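Local coordinates for IroE protein (Escherichia coli, PDB 2GZS) that hydrolyses the trilactone ring of enterobactin and of its C-glucosylated salmochelin forms, usually cutting once to release linear trimers, at residues Ile3-Phe13 against Met55-Leu66; Gln65-Ile74 against Gln257-Glu265. One frame throughout, in Å; residues are numbered along the deposited sequence.

Contact 1: residues Ile3-Phe13 against Met55-Leu66; sequences IADKGSVFYHF and MDRLDDELLKQL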
loop_
_atom_site.group_PDB
_atom_site.type_symbol
_atom_site.label_atom_id
_atom_site.label_comp_id
_atom_site.label_asym_id
_atom_site.label_seq_id
_atom_site.Cartn_x
_atom_site.Cartn_y
_atom_site.Cartn_z
ATOM N N ILE A 3 4.061 -8.563 -16.887
ATOM C CA ILE A 3 3.494 -7.540 -17.799
ATOM C C ILE A 3 4.473 -6.405 -18.010
ATOM O O ILE A 3 4.448 -5.740 -19.064
ATOM C CB ILE A 3 2.131 -6.972 -17.333
ATOM C CG1 ILE A 3 1.482 -6.159 -18.437
ATOM C CG2 ILE A 3 2.342 -6.254 -16.005
ATOM C CD1 ILE A 3 0.043 -5.745 -18.363
ATOM N N ALA A 4 5.347 -6.150 -17.035
ATOM C CA ALA A 4 6.393 -5.172 -17.281
ATOM C C ALA A 4 7.358 -5.560 -18.407
ATOM O O ALA A 4 7.864 -4.718 -19.166
ATOM C CB ALA A 4 7.251 -4.992 -16.028
ATOM N N ASP A 5 7.644 -6.855 -18.502
ATOM C CA ASP A 5 8.557 -7.375 -19.497
ATOM C C ASP A 5 7.890 -7.368 -20.872
ATOM O O ASP A 5 8.545 -7.087 -21.872
ATOM C CB ASP A 5 9.000 -8.832 -19.210
ATOM C CG ASP A 5 9.690 -8.887 -17.849
ATOM O OD1 ASP A 5 10.719 -8.199 -17.693
ATOM O OD2 ASP A 5 9.186 -9.604 -16.978
ATOM N N LYS A 6 6.596 -7.692 -20.879
ATOM C CA LYS A 6 5.828 -7.766 -22.127
ATOM C C LYS A 6 5.405 -6.409 -22.636
ATOM O O LYS A 6 5.398 -6.205 -23.859
ATOM C CB LYS A 6 4.627 -8.683 -21.900
ATOM C CG LYS A 6 3.312 -8.168 -22.462
ATOM C CD LYS A 6 2.208 -9.189 -22.201
ATOM C CE LYS A 6 1.380 -9.434 -23.450
ATOM N NZ LYS A 6 0.139 -10.211 -23.126
ATOM N N GLY A 7 5.083 -5.440 -21.774
ATOM C CA GLY A 7 4.608 -4.150 -22.311
ATOM C C GLY A 7 3.104 -4.103 -22.422
ATOM O O GLY A 7 2.465 -5.143 -22.448
ATOM N N SER A 8 2.532 -2.904 -22.430
ATOM C CA SER A 8 1.103 -2.716 -22.558
ATOM C C SER A 8 0.821 -1.509 -23.451
ATOM O O SER A 8 1.591 -0.515 -23.452
ATOM C CB SER A 8 0.412 -2.531 -21.213
ATOM O OG SER A 8 -0.923 -2.149 -21.358
ATOM N N VAL A 9 -0.292 -1.606 -24.206
ATOM C CA VAL A 9 -0.575 -0.403 -24.971
ATOM C C VAL A 9 -0.989 0.729 -24.076
ATOM O O VAL A 9 -1.011 1.900 -24.436
ATOM C CB VAL A 9 -1.684 -0.689 -26.012
ATOM C CG1 VAL A 9 -1.164 -1.501 -27.153
ATOM C CG2 VAL A 9 -2.856 -1.434 -25.342
ATOM N N PHE A 10 -1.402 0.482 -22.800
ATOM C CA PHE A 10 -1.926 1.516 -21.958
ATOM C C PHE A 10 -0.873 2.219 -21.063
ATOM O O PHE A 10 -1.098 3.313 -20.619
ATOM C CB PHE A 10 -2.993 0.846 -21.038
ATOM C CG PHE A 10 -4.276 0.468 -21.824
ATOM C CD1 PHE A 10 -5.117 1.454 -22.253
ATOM C CD2 PHE A 10 -4.493 -0.883 -22.069
ATOM C CE1 PHE A 10 -6.274 1.075 -22.956
ATOM C CE2 PHE A 10 -5.626 -1.275 -22.776
ATOM C CZ PHE A 10 -6.449 -0.270 -23.225
ATOM N N TYR A 11 0.230 1.516 -20.845
ATOM C CA TYR A 11 1.228 1.903 -19.835
ATOM C C TYR A 11 2.610 1.432 -20.275
ATOM O O TYR A 11 2.759 0.456 -20.984
ATOM C CB TYR A 11 0.955 1.176 -18.498
ATOM C CG TYR A 11 0.066 1.796 -17.488
ATOM C CD1 TYR A 11 -1.324 1.826 -17.640
ATOM C CD2 TYR A 11 0.575 2.406 -16.329
ATOM C CE1 TYR A 11 -2.224 2.394 -16.753
ATOM C CE2 TYR A 11 -0.320 2.976 -15.428
ATOM C CZ TYR A 11 -1.698 2.975 -15.603
ATOM O OH TYR A 11 -2.569 3.547 -14.706
ATOM N N HIS A 12 3.660 2.130 -19.852
ATOM C CA HIS A 12 5.032 1.689 -20.078
ATOM C C HIS A 12 5.715 1.482 -18.718
ATOM O O HIS A 12 5.378 2.125 -17.759
ATOM C CB HIS A 12 5.873 2.690 -20.872
ATOM C CG HIS A 12 5.937 4.120 -20.501
ATOM N ND1 HIS A 12 4.916 5.006 -20.680
ATOM C CD2 HIS A 12 6.943 4.855 -19.940
ATOM C CE1 HIS A 12 5.224 6.233 -20.283
ATOM N NE2 HIS A 12 6.458 6.124 -19.827
ATOM N N PHE A 13 6.677 0.609 -18.724
ATOM C CA PHE A 13 7.229 0.157 -17.435
ATOM C C PHE A 13 8.730 0.296 -17.390
ATOM O O PHE A 13 9.415 0.141 -18.382
ATOM C CB PHE A 13 6.943 -1.337 -17.318
ATOM C CG PHE A 13 5.485 -1.676 -17.308
ATOM C CD1 PHE A 13 4.831 -1.842 -16.113
ATOM C CD2 PHE A 13 4.807 -1.807 -18.536
ATOM C CE1 PHE A 13 3.483 -2.155 -16.136
ATOM C CE2 PHE A 13 3.459 -2.122 -18.526
ATOM C CZ PHE A 13 2.799 -2.280 -17.333
HETATM N N MSE A 55 2.549 -7.271 -9.625
HETATM C CA MSE A 55 2.877 -7.300 -11.079
HETATM C C MSE A 55 2.396 -8.563 -11.746
HETATM O O MSE A 55 1.982 -8.464 -12.909
HETATM C CB MSE A 55 4.375 -7.145 -11.285
HETATM C CG MSE A 55 4.813 -5.724 -10.849
HETATM SE SE MSE A 55 4.047 -4.301 -11.915
HETATM C CE MSE A 55 4.750 -4.859 -13.517
ATOM N N ASP A 56 2.447 -9.685 -11.079
ATOM C CA ASP A 56 1.941 -10.920 -11.664
ATOM C C ASP A 56 0.445 -10.821 -11.907
ATOM O O ASP A 56 -0.035 -11.627 -12.756
ATOM C CB ASP A 56 2.198 -12.051 -10.665
ATOM C CG ASP A 56 1.621 -13.388 -11.138
ATOM O OD1 ASP A 56 2.372 -14.092 -11.842
ATOM O OD2 ASP A 56 0.457 -13.730 -10.823
ATOM N N ARG A 57 -0.313 -10.001 -11.222
ATOM C CA ARG A 57 -1.800 -9.967 -11.318
ATOM C C ARG A 57 -2.206 -8.768 -12.160
ATOM O O ARG A 57 -3.393 -8.630 -12.456
ATOM C CB ARG A 57 -2.386 -9.879 -9.907
ATOM C CG ARG A 57 -2.207 -11.120 -9.052
ATOM C CD ARG A 57 -2.357 -10.831 -7.574
ATOM N NE ARG A 57 -2.522 -12.033 -6.788
ATOM C CZ ARG A 57 -1.778 -13.063 -6.526
ATOM N NH1 ARG A 57 -0.551 -13.178 -7.037
ATOM N NH2 ARG A 57 -2.251 -14.037 -5.729
ATOM N N LEU A 58 -1.306 -7.870 -12.554
ATOM C CA LEU A 58 -1.679 -6.695 -13.321
ATOM C C LEU A 58 -1.982 -7.117 -14.751
ATOM O O LEU A 58 -1.225 -7.923 -15.280
ATOM C CB LEU A 58 -0.556 -5.672 -13.218
ATOM C CG LEU A 58 -0.810 -4.273 -13.705
ATOM C CD1 LEU A 58 -1.902 -3.639 -12.832
ATOM C CD2 LEU A 58 0.465 -3.396 -13.661
ATOM N N ASP A 59 -3.107 -6.620 -15.279
ATOM C CA ASP A 59 -3.463 -7.114 -16.619
ATOM C C ASP A 59 -4.055 -5.925 -17.396
ATOM O O ASP A 59 -4.377 -4.891 -16.824
ATOM C CB ASP A 59 -4.413 -8.300 -16.601
ATOM C CG ASP A 59 -5.711 -8.070 -15.858
ATOM O OD1 ASP A 59 -6.200 -6.936 -15.736
ATOM O OD2 ASP A 59 -6.272 -9.052 -15.324
ATOM N N ASP A 60 -4.166 -6.196 -18.717
ATOM C CA ASP A 60 -4.595 -5.095 -19.575
ATOM C C ASP A 60 -6.026 -4.661 -19.253
ATOM O O ASP A 60 -6.286 -3.468 -19.466
ATOM C CB ASP A 60 -4.458 -5.479 -21.062
ATOM C CG ASP A 60 -3.141 -5.149 -21.731
ATOM O OD1 ASP A 60 -2.322 -4.364 -21.204
ATOM O OD2 ASP A 60 -2.884 -5.697 -22.841
ATOM N N GLU A 61 -6.936 -5.555 -18.823
ATOM C CA GLU A 61 -8.304 -5.096 -18.549
ATOM C C GLU A 61 -8.285 -4.062 -17.417
ATOM O O GLU A 61 -8.983 -3.082 -17.497
ATOM C CB GLU A 61 -9.347 -6.142 -18.104
ATOM C CG GLU A 61 -10.696 -5.585 -17.707
ATOM C CD GLU A 61 -11.309 -5.544 -16.327
ATOM O OE1 GLU A 61 -10.623 -5.607 -15.253
ATOM O OE2 GLU A 61 -12.599 -5.415 -16.263
ATOM N N LEU A 62 -7.501 -4.243 -16.340
ATOM C CA LEU A 62 -7.427 -3.229 -15.317
ATOM C C LEU A 62 -6.805 -1.935 -15.849
ATOM O O LEU A 62 -7.354 -0.893 -15.582
ATOM C CB LEU A 62 -6.605 -3.769 -14.105
ATOM C CG LEU A 62 -6.435 -2.731 -12.970
ATOM C CD1 LEU A 62 -7.663 -2.316 -12.234
ATOM C CD2 LEU A 62 -5.438 -3.332 -11.974
ATOM N N LEU A 63 -5.714 -2.078 -16.607
ATOM C CA LEU A 63 -5.102 -0.843 -17.140
ATOM C C LEU A 63 -6.043 -0.043 -18.059
ATOM O O LEU A 63 -5.996 1.161 -17.919
ATOM C CB LEU A 63 -3.800 -1.238 -17.835
ATOM C CG LEU A 63 -2.742 -1.973 -16.952
ATOM C CD1 LEU A 63 -1.454 -2.209 -17.762
ATOM C CD2 LEU A 63 -2.443 -1.197 -15.676
ATOM N N LYS A 64 -6.816 -0.792 -18.845
ATOM C CA LYS A 64 -7.830 -0.143 -19.692
ATOM C C LYS A 64 -8.819 0.618 -18.853
ATOM O O LYS A 64 -9.135 1.770 -19.068
ATOM C CB LYS A 64 -8.467 -1.236 -20.544
ATOM C CG LYS A 64 -9.679 -0.735 -21.343
ATOM C CD LYS A 64 -10.178 -1.932 -22.163
ATOM C CE LYS A 64 -11.482 -1.661 -22.885
ATOM N NZ LYS A 64 -12.692 -2.057 -22.105
ATOM N N GLN A 65 -9.327 -0.021 -17.765
ATOM C CA GLN A 65 -10.327 0.655 -16.955
ATOM C C GLN A 65 -9.798 1.889 -16.210
ATOM O O GLN A 65 -10.366 2.916 -16.013
ATOM C CB GLN A 65 -10.948 -0.363 -15.957
ATOM C CG GLN A 65 -12.107 0.203 -15.153
ATOM C CD GLN A 65 -13.327 0.542 -16.051
ATOM O OE1 GLN A 65 -13.589 -0.266 -16.950
ATOM N NE2 GLN A 65 -13.966 1.657 -15.787
ATOM N N LEU A 66 -8.534 1.733 -15.687
ATOM C CA LEU A 66 -7.884 2.899 -15.103
ATOM C C LEU A 66 -7.766 4.090 -16.031
ATOM O O LEU A 66 -7.875 5.240 -15.644
ATOM C CB LEU A 66 -6.457 2.521 -14.623
ATOM C CG LEU A 66 -6.411 1.480 -13.486
ATOM C CD1 LEU A 66 -4.938 1.185 -13.177
ATOM C CD2 LEU A 66 -7.103 1.902 -12.217
HETATM O O HOH W 1 1.825 -9.675 -15.240
#
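Mostly apolar packing joins the N-terminal helix 2-6 and the start of edge strand 11-19 to helices 51-57 and 60-66, with Leu-63 reaching into the middle of the joint. One methyl of Leu-63, CD1, meets the end of Ile-3 tip to tip, CD1 to CD1 at 3.9 Å; its other methyl, CD2, sits over a face of the Tyr-11 ring, 4.0 Å from the centroid. Tyr-11 OH, hydrogen-bonded to Pro-72 O, also lies 3.7 Å from Leu-66 CD1, the two side chains crossing at about a right angle. Phe-10 lies alongside Lys-64 with its ring face against the helix backbone, Lys-64 CA standing 3.8 Å from the ring centroid in a CH-pi contact. At the other end the selenomethionine Met-55, bent at chi2 (-64°) and chi3 (-60°), brings its CE methyl to 3.5 Å from Ala-4 CB and close to the Phe-13 ring. A water bridges Ile-3 N and Met-55 O.

The one direct hydrogen bond across is short: Ser-8 OG donates to Asp-60 OD1 at 2.6 Å, on its syn side, 27° out of the carboxylate plane. The same OG accepts from Phe-10 N at 3.0 Å in an ST turn, so two bonds fix its rotation. Backbone turn and helix are thereby tied through a single hydroxyl, while shape and apolar fit carry most of the contact.

Contact 2: residues Gln65-Ile74 against Gln257-Glu265; sequences QLSEKTPPVI and QALLDISGE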
loop_
_atom_site.group_PDB
_atom_site.type_symbol
_atom_site.label_atom_id
_atom_site.label_comp_id
_atom_site.label_asym_id
_atom_site.label_seq_id
_atom_site.Cartn_x
_atom_site.Cartn_y
_atom_site.Cartn_z
ATOM N N GLN A 65 -9.327 -0.021 -17.765
ATOM C CA GLN A 65 -10.327 0.655 -16.955
ATOM C C GLN A 65 -9.798 1.889 -16.210
ATOM O O GLN A 65 -10.366 2.916 -16.013
ATOM C CB GLN A 65 -10.948 -0.363 -15.957
ATOM C CG GLN A 65 -12.107 0.203 -15.153
ATOM C CD GLN A 65 -13.327 0.542 -16.051
ATOM O OE1 GLN A 65 -13.589 -0.266 -16.950
ATOM N NE2 GLN A 65 -13.966 1.657 -15.787
ATOM N N LEU A 66 -8.534 1.733 -15.687
ATOM C CA LEU A 66 -7.884 2.899 -15.103
ATOM C C LEU A 66 -7.766 4.090 -16.031
ATOM O O LEU A 66 -7.875 5.240 -15.644
ATOM C CB LEU A 66 -6.457 2.521 -14.623
ATOM C CG LEU A 66 -6.411 1.480 -13.486
ATOM C CD1 LEU A 66 -4.938 1.185 -13.177
ATOM C CD2 LEU A 66 -7.103 1.902 -12.217
ATOM N N SER A 67 -7.545 3.672 -17.299
ATOM C CA SER A 67 -7.364 4.742 -18.299
ATOM C C SER A 67 -8.689 5.385 -18.678
ATOM O O SER A 67 -8.747 6.358 -19.438
ATOM C CB SER A 67 -6.686 4.079 -19.503
ATOM O OG SER A 67 -5.423 3.542 -19.215
ATOM N N GLU A 68 -9.837 4.900 -18.187
ATOM C CA GLU A 68 -11.120 5.555 -18.472
ATOM C C GLU A 68 -11.276 6.810 -17.656
ATOM O O GLU A 68 -12.048 7.719 -17.943
ATOM C CB GLU A 68 -12.325 4.636 -18.150
ATOM C CG GLU A 68 -12.495 3.407 -19.045
ATOM C CD GLU A 68 -12.824 3.680 -20.501
ATOM O OE1 GLU A 68 -13.690 4.546 -20.756
ATOM O OE2 GLU A 68 -12.237 3.049 -21.398
ATOM N N LYS A 69 -10.583 6.890 -16.522
ATOM C CA LYS A 69 -10.641 8.012 -15.615
ATOM C C LYS A 69 -9.274 8.663 -15.607
ATOM O O LYS A 69 -8.799 8.987 -16.714
ATOM C CB LYS A 69 -11.140 7.548 -14.226
ATOM C CG LYS A 69 -12.650 7.278 -14.358
ATOM C CD LYS A 69 -13.129 6.083 -13.556
ATOM C CE LYS A 69 -14.638 6.052 -13.362
ATOM N NZ LYS A 69 -15.389 4.912 -13.958
ATOM N N THR A 70 -8.627 8.873 -14.498
ATOM C CA THR A 70 -7.288 9.444 -14.429
ATOM C C THR A 70 -6.265 8.361 -14.082
ATOM O O THR A 70 -6.058 8.135 -12.889
ATOM C CB THR A 70 -7.266 10.546 -13.361
ATOM O OG1 THR A 70 -8.271 11.524 -13.723
ATOM C CG2 THR A 70 -5.955 11.313 -13.346
ATOM N N PRO A 71 -5.667 7.649 -15.002
ATOM C CA PRO A 71 -4.820 6.488 -14.664
ATOM C C PRO A 71 -3.653 6.966 -13.833
ATOM O O PRO A 71 -2.989 7.980 -14.055
ATOM C CB PRO A 71 -4.404 5.861 -16.007
ATOM C CG PRO A 71 -4.513 7.007 -16.968
ATOM C CD PRO A 71 -5.716 7.814 -16.491
ATOM N N PRO A 72 -3.367 6.182 -12.767
ATOM C CA PRO A 72 -2.235 6.552 -11.915
ATOM C C PRO A 72 -0.906 5.975 -12.366
ATOM O O PRO A 72 -0.888 4.923 -13.011
ATOM C CB PRO A 72 -2.649 5.881 -10.551
ATOM C CG PRO A 72 -3.341 4.634 -11.029
ATOM C CD PRO A 72 -4.133 5.021 -12.247
ATOM N N VAL A 73 0.169 6.628 -11.916
ATOM C CA VAL A 73 1.445 5.915 -11.856
ATOM C C VAL A 73 1.384 4.800 -10.780
ATOM O O VAL A 73 0.825 5.081 -9.699
ATOM C CB VAL A 73 2.599 6.872 -11.585
ATOM C CG1 VAL A 73 3.957 6.243 -11.375
ATOM C CG2 VAL A 73 2.711 7.860 -12.807
ATOM N N ILE A 74 1.903 3.648 -11.140
ATOM C CA ILE A 74 1.840 2.508 -10.194
ATOM C C ILE A 74 3.276 2.173 -9.842
ATOM O O ILE A 74 4.124 1.923 -10.722
ATOM C CB ILE A 74 1.185 1.317 -10.876
ATOM C CG1 ILE A 74 -0.178 1.686 -11.506
ATOM C CG2 ILE A 74 1.102 0.182 -9.888
ATOM C CD1 ILE A 74 -0.856 0.474 -12.120
ATOM N N GLN A 257 -9.182 -2.372 -6.440
ATOM C CA GLN A 257 -10.105 -1.332 -6.052
ATOM C C GLN A 257 -9.362 -0.078 -5.572
ATOM O O GLN A 257 -9.819 1.024 -5.805
ATOM C CB GLN A 257 -11.150 -1.840 -5.021
ATOM C CG GLN A 257 -12.179 -0.752 -4.680
ATOM C CD GLN A 257 -13.077 -0.434 -5.879
ATOM O OE1 GLN A 257 -13.833 -1.303 -6.317
ATOM N NE2 GLN A 257 -13.002 0.762 -6.444
ATOM N N ALA A 258 -8.189 -0.286 -4.935
ATOM C CA ALA A 258 -7.397 0.901 -4.573
ATOM C C ALA A 258 -6.925 1.656 -5.829
ATOM O O ALA A 258 -7.028 2.872 -5.809
ATOM C CB ALA A 258 -6.226 0.449 -3.687
ATOM N N LEU A 259 -6.442 0.885 -6.782
ATOM C CA LEU A 259 -6.059 1.623 -8.028
ATOM C C LEU A 259 -7.255 2.341 -8.630
ATOM O O LEU A 259 -7.197 3.477 -9.082
ATOM C CB LEU A 259 -5.447 0.609 -8.981
ATOM C CG LEU A 259 -4.036 0.165 -8.674
ATOM C CD1 LEU A 259 -3.613 -1.092 -9.426
ATOM C CD2 LEU A 259 -3.047 1.327 -9.012
ATOM N N LEU A 260 -8.385 1.643 -8.693
ATOM C CA LEU A 260 -9.572 2.272 -9.317
ATOM C C LEU A 260 -10.003 3.504 -8.562
ATOM O O LEU A 260 -10.395 4.559 -9.104
ATOM C CB LEU A 260 -10.702 1.237 -9.412
ATOM C CG LEU A 260 -10.458 0.145 -10.444
ATOM C CD1 LEU A 260 -11.356 -1.052 -10.161
ATOM C CD2 LEU A 260 -10.730 0.625 -11.875
ATOM N N ASP A 261 -9.949 3.424 -7.208
ATOM C CA ASP A 261 -10.323 4.572 -6.407
ATOM C C ASP A 261 -9.390 5.771 -6.648
ATOM O O ASP A 261 -9.890 6.894 -6.799
ATOM C CB ASP A 261 -10.342 4.115 -4.927
ATOM C CG ASP A 261 -10.933 5.157 -4.005
ATOM O OD1 ASP A 261 -12.077 5.661 -4.124
ATOM O OD2 ASP A 261 -10.237 5.609 -3.089
ATOM N N ILE A 262 -8.058 5.505 -6.661
ATOM C CA ILE A 262 -7.150 6.662 -6.800
ATOM C C ILE A 262 -7.233 7.207 -8.255
ATOM O O ILE A 262 -6.890 8.393 -8.386
ATOM C CB ILE A 262 -5.726 6.292 -6.352
ATOM C CG1 ILE A 262 -4.989 7.528 -5.780
ATOM C CG2 ILE A 262 -4.931 5.585 -7.440
ATOM C CD1 ILE A 262 -3.611 7.100 -5.305
ATOM N N SER A 263 -7.672 6.400 -9.183
ATOM C CA SER A 263 -7.871 6.917 -10.573
ATOM C C SER A 263 -9.097 7.801 -10.625
ATOM O O SER A 263 -9.320 8.404 -11.706
ATOM C CB SER A 263 -8.025 5.738 -11.516
ATOM O OG SER A 263 -9.365 5.230 -11.510
ATOM N N GLY A 264 -9.930 7.945 -9.596
ATOM C CA GLY A 264 -11.114 8.780 -9.684
ATOM C C GLY A 264 -12.453 8.120 -9.834
ATOM O O GLY A 264 -13.500 8.795 -10.081
ATOM N N GLU A 265 -12.515 6.788 -9.642
ATOM C CA GLU A 265 -13.820 6.132 -9.814
ATOM C C GLU A 265 -14.869 6.657 -8.859
ATOM O O GLU A 265 -16.022 6.874 -9.295
ATOM C CB GLU A 265 -13.589 4.622 -9.626
ATOM C CG GLU A 265 -14.793 3.772 -9.952
ATOM C CD GLU A 265 -14.450 2.299 -9.928
ATOM O OE1 GLU A 265 -14.088 1.758 -10.963
ATOM O OE2 GLU A 265 -14.637 1.670 -8.829
HETATM O O HOH W 2 -13.455 3.084 -13.258
HETATM O O HOH W 3 -10.828 3.895 -13.513
#
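A Schellman motif ends helix 247-262, and its last turn docks on the loop that carries the chain from helix 60-66 into strand 73-79. Thr-70 N donates to Ser-263 O at 2.9 Å, in the carbonyl plane, and Ser-263 CA returns a CA-H...O contact to Thr-70 O at 3.2 Å. Ser-263 turns its OG between its own backbone N and carbonyl carbon (chi1 82°), back over the helix, where it donates to Leu-260 O at 2.7 Å. That carbonyl also accepts from Glu-265 N on the opposite face of its plane. A water donates to Ser-263 OG and to Gln-65 O, linking the two segments. An alanine in place of Ser-263 would probably leave this water without one mate and Leu-260 O with one donor fewer.

Deeper in, Leu-259 CD2 lies 3.8 Å from Ile-74 CG1 and also meets Pro-72 CG, crossing both side chains at about a right angle. Ile-262 CG2 closes on the same proline ring at CB. Leu-66 CD2 rests on the helix backbone, 3.5 Å from Leu-259 O. Toward solvent, Lys-69 NZ and Glu-265 OE1 stand 4.5 Å apart, too far for a salt bridge; a second water joins them and also accepts from Gln-65 NE2. Gln-257 NE2 donates to Glu-265 OE2 at 3.0 Å, in its amide plane but 42° out of the carboxylate plane. Gly-264, with positive phi, takes the C' position. This is the last helix of the alpha/beta-hydrolase fold, packed on the sheet through Leu-259 while its end meets the loop.

Helix 60-66 serves both contacts, which share Gln-65 and Leu-66 and lie with their centres 13 Å apart. Contact 1 packs the N-terminal helix and edge strand against it and helix 51-57; contact 2 brings in the C-terminal helix 247-262. Both are partly buried and lie away from the catalytic Ser-149 and His-247. Tyr-11 bridges them, Phe-10 CD1 packs on Ser-67 OG, and Leu-62 CD2 touches Leu-259 CD1. Their chemistry differs: contact 1 relies on aromatic and aliphatic side chains with one serine-carboxylate bond and one water between backbone atoms, whereas contact 2 backs an aliphatic cluster without aromatic rings with a backbone hydrogen bond, and two waters join polar side chains at its solvent side.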